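Local coordinates for protein polymerase X (Deinococcus radiodurans, PDB 2W9M) that probably extends DNA from deoxyribonucleoside triphosphates as a family X polymerase, and carries a zinc-binding polymerase and histidinol phosphatase domain, at residues 395-400 with 550-555; 421-426 with 558-563; 451-456 with 512-517; 486-491 with 531-536. All blocks are in the same frame, centred on the assembly; numbering follows the deposited sequence.

Contact 1: 395-400 with 550-555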
loop_
_atom_site.group_PDB
_atom_site.type_symbol
_atom_site.label_atom_id
_atom_site.label_comp_id
_atom_site.label_asym_id
_atom_site.label_seq_id
_atom_site.Cartn_x
_atom_site.Cartn_y
_atom_site.Cartn_z
ATOM N N PRO A 395 13.589 19.570 -7.498
ATOM C CA PRO A 395 12.637 20.020 -6.477
ATOM C C PRO A 395 12.489 18.990 -5.362
ATOM O O PRO A 395 11.709 18.049 -5.507
ATOM C CB PRO A 395 11.312 20.136 -7.252
ATOM C CG PRO A 395 11.644 19.830 -8.705
ATOM C CD PRO A 395 12.900 19.030 -8.679
ATOM N N ILE A 396 13.224 19.172 -4.267
ATOM C CA ILE A 396 13.225 18.215 -3.167
ATOM C C ILE A 396 12.997 18.886 -1.812
ATOM O O ILE A 396 13.439 20.011 -1.574
ATOM C CB ILE A 396 14.552 17.416 -3.102
ATOM C CG1 ILE A 396 14.887 16.809 -4.464
ATOM C CG2 ILE A 396 14.475 16.323 -2.044
ATOM C CD1 ILE A 396 16.175 16.021 -4.471
ATOM N N VAL A 397 12.301 18.176 -0.932
ATOM C CA VAL A 397 12.103 18.595 0.447
ATOM C C VAL A 397 12.654 17.483 1.346
ATOM O O VAL A 397 12.286 16.323 1.202
ATOM C CB VAL A 397 10.605 18.846 0.732
ATOM C CG1 VAL A 397 10.325 18.830 2.218
ATOM C CG2 VAL A 397 10.160 20.167 0.117
ATOM N N ALA A 398 13.559 17.831 2.254
ATOM C CA ALA A 398 14.242 16.823 3.057
ATOM C C ALA A 398 13.446 16.427 4.287
ATOM O O ALA A 398 13.051 17.270 5.092
ATOM C CB ALA A 398 15.628 17.303 3.457
ATOM N N GLY A 399 13.216 15.132 4.435
ATOM C CA GLY A 399 12.520 14.636 5.601
ATOM C C GLY A 399 13.144 13.366 6.134
ATOM O O GLY A 399 14.204 12.930 5.678
ATOM N N SER A 400 12.478 12.771 7.115
ATOM C CA SER A 400 12.915 11.504 7.672
ATOM C C SER A 400 11.711 10.781 8.246
ATOM O O SER A 400 10.787 11.417 8.745
ATOM C CB SER A 400 13.964 11.740 8.761
ATOM O OG SER A 400 14.248 10.543 9.463
ATOM N N ALA A 550 6.769 25.462 -2.260
ATOM C CA ALA A 550 6.883 26.612 -1.368
ATOM C C ALA A 550 5.674 26.739 -0.439
ATOM O O ALA A 550 5.818 27.117 0.724
ATOM C CB ALA A 550 7.083 27.890 -2.170
ATOM N N GLU A 551 4.486 26.433 -0.957
ATOM C CA GLU A 551 3.271 26.422 -0.142
ATOM C C GLU A 551 3.375 25.371 0.957
ATOM O O GLU A 551 2.849 25.549 2.053
ATOM C CB GLU A 551 2.041 26.131 -1.005
ATOM C CG GLU A 551 1.718 27.192 -2.047
ATOM C CD GLU A 551 0.675 26.722 -3.055
ATOM O OE1 GLU A 551 0.160 25.593 -2.900
ATOM O OE2 GLU A 551 0.373 27.478 -4.004
ATOM N N PHE A 552 4.056 24.269 0.655
ATOM C CA PHE A 552 4.215 23.183 1.612
ATOM C C PHE A 552 5.157 23.585 2.734
ATOM O O PHE A 552 4.891 23.318 3.903
ATOM C CB PHE A 552 4.733 21.919 0.921
ATOM C CG PHE A 552 5.003 20.778 1.865
ATOM C CD1 PHE A 552 3.958 20.091 2.463
ATOM C CD2 PHE A 552 6.301 20.391 2.152
ATOM C CE1 PHE A 552 4.207 19.044 3.331
ATOM C CE2 PHE A 552 6.554 19.343 3.017
ATOM C CZ PHE A 552 5.508 18.671 3.607
ATOM N N LEU A 553 6.258 24.235 2.373
ATOM C CA LEU A 553 7.280 24.584 3.350
ATOM C C LEU A 553 6.782 25.569 4.405
ATOM O O LEU A 553 7.246 25.543 5.546
ATOM C CB LEU A 553 8.535 25.115 2.658
ATOM C CG LEU A 553 9.418 24.033 2.033
ATOM C CD1 LEU A 553 10.676 24.636 1.440
ATOM C CD2 LEU A 553 9.775 22.977 3.063
ATOM N N ASP A 554 5.836 26.432 4.046
ATOM C CA ASP A 554 5.308 27.360 5.039
ATOM C C ASP A 554 4.018 26.858 5.693
ATOM O O ASP A 554 3.569 27.418 6.693
ATOM C CB ASP A 554 5.160 28.781 4.483
ATOM C CG ASP A 554 3.918 28.957 3.648
ATOM O OD1 ASP A 554 3.912 28.483 2.490
ATOM O OD2 ASP A 554 2.955 29.587 4.145
ATOM N N PHE A 555 3.432 25.799 5.141
ATOM C CA PHE A 555 2.360 25.105 5.843
ATOM C C PHE A 555 2.909 24.515 7.129
ATOM O O PHE A 555 2.290 24.632 8.185
ATOM C CB PHE A 555 1.755 23.978 5.012
ATOM C CG PHE A 555 0.935 23.015 5.829
ATOM C CD1 PHE A 555 -0.433 23.202 5.983
ATOM C CD2 PHE A 555 1.539 21.940 6.470
ATOM C CE1 PHE A 555 -1.187 22.328 6.744
ATOM C CE2 PHE A 555 0.788 21.063 7.241
ATOM C CZ PHE A 555 -0.579 21.258 7.375
#
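At the N-terminal end of the strands of the zinc-binding PHP barrel, Val397 of strand 396-403 meets Phe552 and Leu553 of helix 549-561. The contact is small, about 109 Å² in all, and purely apolar. Val397 does all the touching on the strand side, one methyl for each helix residue. With CG1 anti to the backbone N (chi1 161°), that methyl reaches the rim of the Phe552 ring, near the ring plane and not over a face, with CG1 3.9 Å from Phe552 CE2. The second methyl turns to the other partner: Val397 CG2 lies 4.1 Å from Leu553 CD2, the two branches running antiparallel alongside each other. Phe552 carries its ring away from the helix and into the barrel, with CG anti to the backbone N (chi1 176°). Leu553 lies nearer the outside and brings in one branch only. The backbones remain well apart, Val397 CA and Leu553 CA being 8.2 Å from each other. Nearby, Ile396 O accepts hydrogen bonds from Gln390 and from Arg549, the latter at the start of the same helix. Ile396 and Ala398 face the opposite way, onto helix 376-391. Strand 396-403 is thus packed between that outer helix and the C-terminal helix at the barrel end, with strands 358-364 and 422-426 as its neighbours in the sheet.

Contact 2: 421-426 with 558-563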
loop_
_atom_site.group_PDB
_atom_site.type_symbol
_atom_site.label_atom_id
_atom_site.label_comp_id
_atom_site.label_asym_id
_atom_site.label_seq_id
_atom_site.Cartn_x
_atom_site.Cartn_y
_atom_site.Cartn_z
ATOM N N ASP A 421 13.120 19.546 6.689
ATOM C CA ASP A 421 12.023 20.361 6.190
ATOM C C ASP A 421 10.688 19.838 6.710
ATOM O O ASP A 421 9.743 20.602 6.892
ATOM C CB ASP A 421 12.033 20.390 4.664
ATOM C CG ASP A 421 13.308 20.995 4.106
ATOM O OD1 ASP A 421 13.900 21.863 4.786
ATOM O OD2 ASP A 421 13.722 20.601 2.995
ATOM N N TYR A 422 10.625 18.530 6.949
ATOM C CA TYR A 422 9.442 17.910 7.532
ATOM C C TYR A 422 9.778 16.561 8.163
ATOM O O TYR A 422 10.725 15.893 7.749
ATOM C CB TYR A 422 8.328 17.761 6.493
ATOM C CG TYR A 422 8.492 16.575 5.576
ATOM C CD1 TYR A 422 7.598 15.509 5.618
ATOM C CD2 TYR A 422 9.533 16.520 4.665
ATOM C CE1 TYR A 422 7.743 14.421 4.776
ATOM C CE2 TYR A 422 9.683 15.442 3.822
ATOM C CZ TYR A 422 8.786 14.395 3.882
ATOM O OH TYR A 422 8.939 13.322 3.042
ATOM N N VAL A 423 8.995 16.179 9.169
ATOM C CA VAL A 423 9.210 14.951 9.918
ATOM C C VAL A 423 7.994 14.030 9.875
ATOM O O VAL A 423 6.886 14.446 10.199
ATOM C CB VAL A 423 9.498 15.260 11.391
ATOM C CG1 VAL A 423 9.739 13.971 12.163
ATOM C CG2 VAL A 423 10.685 16.214 11.516
ATOM N N VAL A 424 8.207 12.778 9.479
ATOM C CA VAL A 424 7.174 11.750 9.574
ATOM C C VAL A 424 7.489 10.870 10.778
ATOM O O VAL A 424 8.645 10.504 10.987
ATOM C CB VAL A 424 7.124 10.861 8.304
ATOM C CG1 VAL A 424 6.072 9.757 8.450
ATOM C CG2 VAL A 424 6.855 11.697 7.060
ATOM N N VAL A 425 6.476 10.541 11.576
ATOM C CA VAL A 425 6.661 9.599 12.680
ATOM C C VAL A 425 5.875 8.319 12.440
ATOM O O VAL A 425 4.782 8.347 11.876
ATOM C CB VAL A 425 6.274 10.202 14.043
ATOM C CG1 VAL A 425 7.098 11.444 14.316
ATOM C CG2 VAL A 425 4.793 10.515 14.087
ATOM N N SER A 426 6.437 7.193 12.867
ATOM C CA SER A 426 5.848 5.895 12.564
ATOM C C SER A 426 6.275 4.832 13.560
ATOM O O SER A 426 7.346 4.926 14.157
ATOM C CB SER A 426 6.256 5.446 11.157
ATOM O OG SER A 426 5.769 6.339 10.170
ATOM N N ARG A 558 3.802 27.243 9.569
ATOM C CA ARG A 558 2.597 27.720 10.231
ATOM C C ARG A 558 2.138 26.673 11.243
ATOM O O ARG A 558 1.762 26.998 12.368
ATOM C CB ARG A 558 1.502 27.980 9.190
ATOM C CG ARG A 558 0.593 29.162 9.498
ATOM C CD ARG A 558 0.035 29.075 10.914
ATOM N NE ARG A 558 -1.177 29.870 11.093
ATOM C CZ ARG A 558 -1.890 29.902 12.216
ATOM N NH1 ARG A 558 -1.510 29.185 13.266
ATOM N NH2 ARG A 558 -2.980 30.653 12.291
ATOM N N GLN A 559 2.182 25.411 10.831
ATOM C CA GLN A 559 1.832 24.287 11.694
ATOM C C GLN A 559 2.659 24.289 12.981
ATOM O O GLN A 559 2.137 24.038 14.067
ATOM C CB GLN A 559 2.037 22.967 10.943
ATOM C CG GLN A 559 1.787 21.717 11.767
ATOM C CD GLN A 559 2.272 20.457 11.070
ATOM O OE1 GLN A 559 3.444 20.346 10.710
ATOM N NE2 GLN A 559 1.369 19.499 10.878
ATOM N N ARG A 560 3.956 24.563 12.856
ATOM C CA ARG A 560 4.846 24.561 14.013
ATOM C C ARG A 560 4.698 25.833 14.840
ATOM O O ARG A 560 4.933 25.826 16.049
ATOM C CB ARG A 560 6.301 24.372 13.582
ATOM C CG ARG A 560 6.580 23.011 12.970
ATOM C CD ARG A 560 8.023 22.868 12.510
ATOM N NE ARG A 560 8.291 21.527 11.998
ATOM C CZ ARG A 560 9.503 21.044 11.753
ATOM N NH1 ARG A 560 10.576 21.794 11.975
ATOM N NH2 ARG A 560 9.644 19.807 11.292
ATOM N N ALA A 561 4.305 26.922 14.182
ATOM C CA ALA A 561 4.089 28.201 14.851
ATOM C C ALA A 561 2.819 28.169 15.690
ATOM O O ALA A 561 2.714 28.859 16.703
ATOM C CB ALA A 561 4.020 29.330 13.832
ATOM N N ALA A 562 1.858 27.355 15.267
ATOM C CA ALA A 562 0.567 27.278 15.943
ATOM C C ALA A 562 0.623 26.558 17.291
ATOM O O ALA A 562 -0.365 26.534 18.020
ATOM C CB ALA A 562 -0.468 26.627 15.040
ATOM N N ARG A 563 1.767 25.970 17.624
ATOM C CA ARG A 563 1.896 25.276 18.902
ATOM C C ARG A 563 2.955 25.879 19.827
ATOM O O ARG A 563 3.618 26.860 19.483
ATOM C CB ARG A 563 2.110 23.765 18.698
ATOM C CG ARG A 563 2.913 23.361 17.463
ATOM C CD ARG A 563 2.440 22.003 16.912
ATOM N NE ARG A 563 3.484 21.330 16.146
ATOM C CZ ARG A 563 3.298 20.291 15.334
ATOM N NH1 ARG A 563 2.096 19.775 15.144
ATOM N NH2 ARG A 563 4.334 19.769 14.699
#
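Asp421, near the start of strand 422-426, gives Arg560 only its carbonyl: Asp421 O is 4.5 Å from Arg560 NH2, too long for a hydrogen bond. Its CB points away from the helix, and OD2 of the carboxylate accepts a hydrogen bond from the backbone N of Ala398. Tyr422 comes next and offers backbone, its CA lying 4.2 Å from Arg560 NH2. The phenol leads off into the barrel, where its OH is hydrogen-bonded to the backbone N of His332, a zinc ligand. At Val423 the contact is closest, CG2 standing 3.7 Å from Arg560 NH2. Val423 stands roughly perpendicular to the arginine chain, and the end of the arginine leans against the start of the strand without a directed polar bond. The reach comes from Arg560 itself, extended from CG to NE after a first turn that sets CG anti to the carbonyl carbon (chi1 -66°). On the helix side the firmer ties lie beside Arg560: Gln559 NE2 is hydrogen-bonded to Gly483 O, and Arg563, with Gln559 CG over one face of its guanidinium, is hydrogen-bonded to the carbonyls of Pro449 and Asn482. The last turn of helix 549-561 and the residues after it border the starts of several barrel strands, and strand 422-426 runs from there toward the zinc site between strands 396-403 and 453-454.

Contact 3: 451-456 with 512-517. With ZN (zinc ion), chain E; ZN (zinc ion), chain D.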
loop_
_atom_site.group_PDB
_atom_site.type_symbol
_atom_site.label_atom_id
_atom_site.label_comp_id
_atom_site.label_asym_id
_atom_site.label_seq_id
_atom_site.Cartn_x
_atom_site.Cartn_y
_atom_site.Cartn_z
ATOM N N VAL A 451 6.877 17.291 14.819
ATOM C CA VAL A 451 6.242 16.283 13.976
ATOM C C VAL A 451 5.259 16.913 13.004
ATOM O O VAL A 451 4.456 17.751 13.397
ATOM C CB VAL A 451 5.483 15.253 14.828
ATOM C CG1 VAL A 451 4.702 14.300 13.942
ATOM C CG2 VAL A 451 6.454 14.491 15.709
ATOM N N THR A 452 5.307 16.505 11.740
ATOM C CA THR A 452 4.357 17.033 10.767
ATOM C C THR A 452 3.330 16.008 10.275
ATOM O O THR A 452 2.164 16.347 10.090
ATOM C CB THR A 452 5.057 17.741 9.586
ATOM O OG1 THR A 452 4.383 17.423 8.366
ATOM C CG2 THR A 452 6.481 17.301 9.479
ATOM N N VAL A 453 3.757 14.761 10.084
ATOM C CA VAL A 453 2.857 13.712 9.614
ATOM C C VAL A 453 2.969 12.428 10.433
ATOM O O VAL A 453 4.068 12.005 10.789
ATOM C CB VAL A 453 3.129 13.356 8.136
ATOM C CG1 VAL A 453 2.069 12.388 7.611
ATOM C CG2 VAL A 453 3.171 14.601 7.285
ATOM N N LEU A 454 1.824 11.812 10.720
ATOM C CA LEU A 454 1.781 10.476 11.312
ATOM C C LEU A 454 1.713 9.404 10.216
ATOM O O LEU A 454 0.727 9.325 9.483
ATOM C CB LEU A 454 0.572 10.338 12.245
ATOM C CG LEU A 454 0.253 8.906 12.684
ATOM C CD1 LEU A 454 1.392 8.309 13.512
ATOM C CD2 LEU A 454 -1.046 8.846 13.456
ATOM N N GLY A 455 2.755 8.581 10.105
ATOM C CA GLY A 455 2.793 7.530 9.097
ATOM C C GLY A 455 1.884 6.348 9.416
ATOM O O GLY A 455 1.650 6.052 10.586
ATOM N N HIS A 456 1.383 5.680 8.374
ATOM C CA HIS A 456 0.469 4.531 8.494
ATOM C C HIS A 456 0.001 4.224 9.920
ATOM O O HIS A 456 0.488 3.289 10.554
ATOM C CB HIS A 456 1.103 3.284 7.870
ATOM C CG HIS A 456 2.544 3.110 8.216
ATOM N ND1 HIS A 456 2.966 2.654 9.444
ATOM C CD2 HIS A 456 3.670 3.341 7.496
ATOM C CE1 HIS A 456 4.288 2.607 9.468
ATOM N NE2 HIS A 456 4.736 3.020 8.295
ATOM N N ALA A 512 -2.592 13.330 4.311
ATOM C CA ALA A 512 -1.539 13.263 3.318
ATOM C C ALA A 512 -1.601 11.914 2.599
ATOM O O ALA A 512 -1.478 10.861 3.229
ATOM C CB ALA A 512 -0.179 13.463 3.982
ATOM N N ILE A 513 -1.810 11.944 1.288
ATOM C CA ILE A 513 -1.803 10.720 0.497
ATOM C C ILE A 513 -0.379 10.414 0.048
ATOM O O ILE A 513 0.109 10.976 -0.930
ATOM C CB ILE A 513 -2.741 10.818 -0.722
ATOM C CG1 ILE A 513 -4.141 11.239 -0.278
ATOM C CG2 ILE A 513 -2.817 9.487 -1.451
ATOM C CD1 ILE A 513 -5.096 11.503 -1.431
ATOM N N ASN A 514 0.281 9.522 0.781
ATOM C CA ASN A 514 1.696 9.221 0.564
ATOM C C ASN A 514 1.914 7.795 0.066
ATOM O O ASN A 514 1.330 6.850 0.594
ATOM C CB ASN A 514 2.486 9.437 1.857
ATOM C CG ASN A 514 2.367 10.865 2.390
ATOM O OD1 ASN A 514 1.901 11.770 1.691
ATOM N ND2 ASN A 514 2.793 11.070 3.635
ATOM N N THR A 515 2.769 7.645 -0.938
ATOM C CA THR A 515 2.994 6.353 -1.577
ATOM C C THR A 515 3.905 5.427 -0.763
ATOM O O THR A 515 3.810 4.201 -0.869
ATOM C CB THR A 515 3.613 6.538 -2.969
ATOM O OG1 THR A 515 4.856 7.246 -2.846
ATOM C CG2 THR A 515 2.681 7.327 -3.867
ATOM N N ASP A 516 4.787 6.013 0.043
ATOM C CA ASP A 516 5.784 5.238 0.774
ATOM C C ASP A 516 6.633 4.423 -0.198
ATOM O O ASP A 516 7.033 3.296 0.101
ATOM C CB ASP A 516 5.106 4.318 1.793
ATOM C CG ASP A 516 6.042 3.896 2.913
ATOM O OD1 ASP A 516 7.244 4.213 2.829
ATOM O OD2 ASP A 516 5.578 3.248 3.876
ATOM N N ALA A 517 6.904 5.002 -1.365
ATOM C CA ALA A 517 7.646 4.316 -2.425
ATOM C C ALA A 517 9.060 3.897 -2.016
ATOM O O ALA A 517 9.852 4.714 -1.548
ATOM C CB ALA A 517 7.699 5.188 -3.678
HETATM ZN ZN ZN E . 7.027 3.107 7.475
HETATM ZN ZN ZN D . 8.064 4.517 5.068
#
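Asp516 and His456 face each other across the zinc site, each holding a different zinc ion. In Asp516, CB points toward 451-456 from a residue in a left-handed backbone conformation near the end of strand 511-514. CG follows anti to the backbone N (chi1 -158°), which swings the carboxylate over to the metals. OD1 is the ligand, 2.4 Å from the zinc of chain D, whose shell is completed by His332, His334 and Glu401. Asp516 OD2 stands farther from the same zinc, at 3.0 Å. It also lies 4.1 Å from His456 CD2, at the ring edge and near the ring plane, while a hydrogen bond from Asn489 ND2 steadies it. Carboxylate and imidazole are nearly coplanar, 16° apart. Beyond CD2, His456 NE2 binds the zinc of chain E at 2.4 Å, a metal shared with Glu401 and His428. Glu401 serves both ions and so ties the two halves together. Below the metals the contact is carried by Val453, whose CG1 lies 4.4 Å from Ala512 CB and 4.3 Å from Asn514 ND2; that amide's own hydrogen bond goes to Glu487 OE1. Glu487 also accepts from the backbone N of His456 through OE2, thereby helping to position that ligand. The touching parts of the two segments run 56° apart. Strand 485-489 lies between strands 453-454 and 511-514 in the parallel sheet, so the contact reaches over one strand across the curled barrel interior, with the zinc ligands gathered at the C-terminal ends.

Contact 4: 486-491 with 531-536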
loop_
_atom_site.group_PDB
_atom_site.type_symbol
_atom_site.label_atom_id
_atom_site.label_comp_id
_atom_site.label_asym_id
_atom_site.label_seq_id
_atom_site.Cartn_x
_atom_site.Cartn_y
_atom_site.Cartn_z
ATOM N N VAL A 486 -2.440 13.434 9.265
ATOM C CA VAL A 486 -2.429 11.981 9.328
ATOM C C VAL A 486 -2.334 11.387 7.926
ATOM O O VAL A 486 -2.981 11.862 6.991
ATOM C CB VAL A 486 -3.658 11.432 10.097
ATOM C CG1 VAL A 486 -4.891 12.223 9.757
ATOM C CG2 VAL A 486 -3.866 9.953 9.802
ATOM N N GLU A 487 -1.506 10.359 7.782
ATOM C CA GLU A 487 -1.197 9.812 6.470
ATOM C C GLU A 487 -2.212 8.771 6.021
ATOM O O GLU A 487 -2.664 7.942 6.809
ATOM C CB GLU A 487 0.211 9.207 6.477
ATOM C CG GLU A 487 0.541 8.309 5.287
ATOM C CD GLU A 487 2.003 7.868 5.280
ATOM O OE1 GLU A 487 2.867 8.696 4.919
ATOM O OE2 GLU A 487 2.291 6.701 5.635
ATOM N N ILE A 488 -2.581 8.839 4.750
ATOM C CA ILE A 488 -3.287 7.752 4.098
ATOM C C ILE A 488 -2.270 7.077 3.193
ATOM O O ILE A 488 -2.013 7.530 2.078
ATOM C CB ILE A 488 -4.484 8.252 3.273
ATOM C CG1 ILE A 488 -5.538 8.883 4.187
ATOM C CG2 ILE A 488 -5.089 7.113 2.468
ATOM C CD1 ILE A 488 -6.692 9.506 3.434
ATOM N N ASN A 489 -1.667 6.007 3.697
ATOM C CA ASN A 489 -0.573 5.351 3.002
ATOM C C ASN A 489 -1.084 4.648 1.758
ATOM O O ASN A 489 -1.882 3.714 1.842
ATOM C CB ASN A 489 0.144 4.379 3.942
ATOM C CG ASN A 489 1.512 3.979 3.435
ATOM O OD1 ASN A 489 1.636 3.319 2.407
ATOM N ND2 ASN A 489 2.550 4.377 4.160
ATOM N N ALA A 490 -0.628 5.116 0.604
ATOM C CA ALA A 490 -1.124 4.632 -0.679
ATOM C C ALA A 490 -0.605 3.250 -1.077
ATOM O O ALA A 490 -1.129 2.643 -2.010
ATOM C CB ALA A 490 -0.832 5.650 -1.779
ATOM N N ASN A 491 0.421 2.751 -0.391
ATOM C CA ASN A 491 0.920 1.407 -0.687
ATOM C C ASN A 491 -0.209 0.391 -0.550
ATOM O O ASN A 491 -0.865 0.330 0.486
ATOM C CB ASN A 491 2.107 1.038 0.211
ATOM C CG ASN A 491 2.678 -0.341 -0.104
ATOM O OD1 ASN A 491 2.110 -1.367 0.272
ATOM N ND2 ASN A 491 3.811 -0.366 -0.788
ATOM N N MET A 531 -7.956 6.351 -4.450
ATOM C CA MET A 531 -9.218 5.610 -4.460
ATOM C C MET A 531 -9.809 5.519 -3.057
ATOM O O MET A 531 -11.025 5.580 -2.883
ATOM C CB MET A 531 -9.029 4.202 -5.034
ATOM C CG MET A 531 -8.518 4.170 -6.463
ATOM S SD MET A 531 -8.449 2.498 -7.149
ATOM C CE MET A 531 -10.194 2.144 -7.375
ATOM N N GLN A 532 -8.939 5.368 -2.061
ATOM C CA GLN A 532 -9.357 5.344 -0.663
ATOM C C GLN A 532 -9.810 6.734 -0.205
ATOM O O GLN A 532 -10.830 6.873 0.473
ATOM C CB GLN A 532 -8.220 4.844 0.237
ATOM C CG GLN A 532 -7.555 3.563 -0.243
ATOM C CD GLN A 532 -8.551 2.456 -0.555
ATOM O OE1 GLN A 532 -9.280 1.986 0.320
ATOM N NE2 GLN A 532 -8.574 2.027 -1.809
ATOM N N ALA A 533 -9.046 7.758 -0.574
ATOM C CA ALA A 533 -9.374 9.131 -0.198
ATOM C C ALA A 533 -10.724 9.577 -0.768
ATOM O O ALA A 533 -11.475 10.297 -0.113
ATOM C CB ALA A 533 -8.270 10.082 -0.638
ATOM N N ARG A 534 -11.030 9.144 -1.985
ATOM C CA ARG A 534 -12.270 9.551 -2.638
ATOM C C ARG A 534 -13.511 8.936 -1.983
ATOM O O ARG A 534 -14.567 9.562 -1.929
ATOM C CB ARG A 534 -12.221 9.236 -4.132
ATOM C CG ARG A 534 -11.163 10.036 -4.869
ATOM C CD ARG A 534 -10.946 9.509 -6.267
ATOM N NE ARG A 534 -12.139 9.660 -7.092
ATOM C CZ ARG A 534 -12.421 10.749 -7.801
ATOM N NH1 ARG A 534 -11.593 11.786 -7.779
ATOM N NH2 ARG A 534 -13.529 10.805 -8.533
ATOM N N LYS A 535 -13.378 7.719 -1.476
ATOM C CA LYS A 535 -14.471 7.098 -0.739
ATOM C C LYS A 535 -14.713 7.831 0.576
ATOM O O LYS A 535 -15.825 7.835 1.095
ATOM C CB LYS A 535 -14.178 5.617 -0.495
ATOM C CG LYS A 535 -14.102 4.810 -1.780
ATOM C CD LYS A 535 -13.236 3.576 -1.623
ATOM C CE LYS A 535 -13.884 2.550 -0.711
ATOM N NZ LYS A 535 -12.927 1.457 -0.377
ATOM N N ALA A 536 -13.670 8.454 1.113
ATOM C CA ALA A 536 -13.807 9.214 2.343
ATOM C C ALA A 536 -14.366 10.606 2.048
ATOM O O ALA A 536 -14.754 11.337 2.956
ATOM C CB ALA A 536 -12.476 9.305 3.069
#
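Ile488 points out of its strand at helix 526-535 and spreads its two ends over consecutive helix residues. The longer branch is extended (chi2 175°) and ends with CD1 4.4 Å from Ala533 CB, a methyl meeting a methyl. The shorter one sets CG2 4.5 Å from Gln532 CB, so only the root of that glutamine takes part. Two successive bends (chi1 -49°, chi2 -51°) then turn its amide away from the strand, and NE2 gives a hydrogen bond to Gly191 O. With only a methyl at Ala533, the helix lies close, Ile488 CA and Ala533 CA being 7.6 Å apart. On the other strand face, Glu487 and Asn489 point inward. Asn489 ND2 donates to Glu487 OE2 at 2.8 Å from above the carboxylate plane, and Asn489 OD1 accepts from Asn491 N at 3.1 Å, closing an Asx turn. Ile488 also packs on Phe511, and Ala533 on Ile513, so the helix rests on two neighbouring strands. Such division of a strand, apolar toward an outer helix and polar toward the metal site, is characteristic of a beta/alpha barrel, here the PHP domain.

All four contacts reach one parallel seven-stranded sheet, whose curl forms the PHP barrel. Contacts 1 and 2, with centres 11 Å apart, share helix 549-561 and use the adjacent strands 396-403 and 422-426; along the chain their segments alternate. Contact 3 is nested inside both loops and lies farther along the sheet, where strands 453-454 and 511-514 flank the strand used by contact 4. Contacts 3 and 4 also alternate along the chain, and their centres are 10 Å apart. Contacts 1 and 4 are 21 Å apart between centres. Together they place the C-terminal helix at one barrel end, the zinc ions at the other, and helix 526-535 outside.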